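Local coordinates for succinylglutamate desuccinylase (Chromobacterium violaceum, PDB 1YW4), which probably hydrolyses N-succinyl-L-glutamate to succinate and L-glutamate, the last step of arginine breakdown by the AST pathway, using one zinc ion per subunit, at residues N58-I63 with G222-S227. Numbering follows the deposited sequence.
Sequences NETAPI and GQNDLS. With ZN (zinc ion), chain C.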
# COMPACT_ATOMS: atom_id res chain seq x y z
N ASN A 58 5.59 30.42 -15.11
CA ASN A 58 6.53 30.93 -14.12
C ASN A 58 7.61 29.92 -13.74
O ASN A 58 8.49 30.22 -12.95
CB ASN A 58 5.77 31.37 -12.86
CG ASN A 58 5.04 30.22 -12.20
OD1 ASN A 58 4.36 29.45 -12.86
ND2 ASN A 58 5.19 30.10 -10.88
N GLU A 59 7.53 28.71 -14.29
CA GLU A 59 8.52 27.66 -13.98
C GLU A 59 9.52 27.63 -15.14
O GLU A 59 9.48 26.75 -16.00
CB GLU A 59 7.79 26.32 -13.82
CG GLU A 59 6.46 26.52 -13.07
CD GLU A 59 5.70 25.24 -12.77
OE1 GLU A 59 5.97 24.20 -13.42
OE2 GLU A 59 4.80 25.29 -11.89
N THR A 60 10.43 28.60 -15.12
CA THR A 60 11.40 28.81 -16.18
C THR A 60 12.68 27.97 -16.21
O THR A 60 13.27 27.82 -17.27
CB THR A 60 11.79 30.29 -16.25
OG1 THR A 60 12.65 30.62 -15.15
CG2 THR A 60 10.55 31.16 -16.19
N ALA A 61 13.10 27.44 -15.07
CA ALA A 61 14.32 26.64 -15.05
C ALA A 61 14.31 25.57 -16.16
O ALA A 61 15.22 25.54 -16.99
CB ALA A 61 14.51 25.98 -13.67
N PRO A 62 13.29 24.69 -16.19
CA PRO A 62 13.28 23.67 -17.24
C PRO A 62 13.30 24.27 -18.65
O PRO A 62 13.86 23.68 -19.58
CB PRO A 62 12.00 22.88 -16.96
CG PRO A 62 11.83 23.03 -15.47
CD PRO A 62 12.15 24.51 -15.27
N ILE A 63 12.66 25.43 -18.81
CA ILE A 63 12.60 26.12 -20.10
C ILE A 63 14.01 26.47 -20.60
O ILE A 63 14.35 26.20 -21.76
CB ILE A 63 11.75 27.41 -20.00
CG1 ILE A 63 10.33 27.08 -19.52
CG2 ILE A 63 11.69 28.10 -21.35
CD1 ILE A 63 9.46 28.33 -19.29
N GLY A 222 16.69 34.07 -15.84
CA GLY A 222 17.88 34.76 -15.38
C GLY A 222 18.20 34.58 -13.91
O GLY A 222 19.25 35.02 -13.43
N GLN A 223 17.31 33.92 -13.18
CA GLN A 223 17.50 33.70 -11.76
C GLN A 223 17.54 32.22 -11.41
O GLN A 223 17.38 31.86 -10.25
CB GLN A 223 16.42 34.42 -10.97
CG GLN A 223 16.62 35.93 -10.87
CD GLN A 223 15.55 36.59 -10.04
OE1 GLN A 223 15.16 36.07 -9.00
NE2 GLN A 223 15.05 37.73 -10.50
N ASN A 224 17.75 31.37 -12.41
CA ASN A 224 17.82 29.94 -12.18
C ASN A 224 19.26 29.47 -12.10
O ASN A 224 20.07 29.76 -12.98
CB ASN A 224 17.12 29.17 -13.32
CG ASN A 224 15.63 29.45 -13.40
OD1 ASN A 224 14.89 29.17 -12.46
ND2 ASN A 224 15.20 30.01 -14.52
N ASP A 225 19.59 28.74 -11.04
CA ASP A 225 20.93 28.21 -10.87
C ASP A 225 20.97 26.92 -11.70
O ASP A 225 20.71 25.83 -11.18
CB ASP A 225 21.17 27.90 -9.38
CG ASP A 225 22.64 27.71 -9.05
OD1 ASP A 225 23.27 26.78 -9.60
OD2 ASP A 225 23.18 28.50 -8.24
N LEU A 226 21.27 27.05 -12.99
CA LEU A 226 21.30 25.89 -13.88
C LEU A 226 22.19 24.75 -13.38
O LEU A 226 22.17 23.65 -13.94
CB LEU A 226 21.72 26.30 -15.29
CG LEU A 226 20.75 27.25 -16.01
CD1 LEU A 226 21.20 27.49 -17.45
CD2 LEU A 226 19.35 26.65 -15.99
N SER A 227 22.95 25.02 -12.33
CA SER A 227 23.83 24.01 -11.75
C SER A 227 22.99 23.03 -10.95
O SER A 227 23.29 21.83 -10.90
CB SER A 227 24.87 24.67 -10.83
OG SER A 227 25.80 23.73 -10.35
ZN ZN C . 4.08 23.16 -12.58
O HOH W 1 12.35 27.79 -12.17
O HOH W 2 4.84 22.66 -10.43
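Asn-224 meets Thr-60 and Ala-61 through its amide. Its ND2 donates to Thr-60 OG1 over 2.7 Å; an N-H...O angle of 168° and an acceptor only 2° out of the amide plane mark a nearly straight bond, and the two side chains cross at about a right angle. Both ends have second partners: ND2 also donates to Glu-64 OE1, and Thr-60 OG1 is hydrogen-bonded to the carbonyl O of Arg-219.

The other amide atom works through solvent. One water accepts from Ala-61 N at 3.0 Å and lies 2.9 Å from Asn-224 OD1, to which it can donate, though other acceptors compete for its protons; it links the backbone of Ala-61 to the loop.

Van der Waals contact is slight. Ala-61 CB lies 3.4 Å from Asn-224 OD1, while Leu-226 CD2 makes a marginal approach to Ala-61 O at 4.4 Å.

The side chain of Glu-59 sets off away from this loop and, extended (chi2 -176°), delivers OE1 to zinc at 2.3 Å and OE2 at 2.4 Å, a bidentate carboxylate; His-56, His-149 and a water complete the site. The amide's bonds to Thr-60 and Glu-64 fix its rotation, tying the 222-227 loop to the residue directly after a zinc ligand.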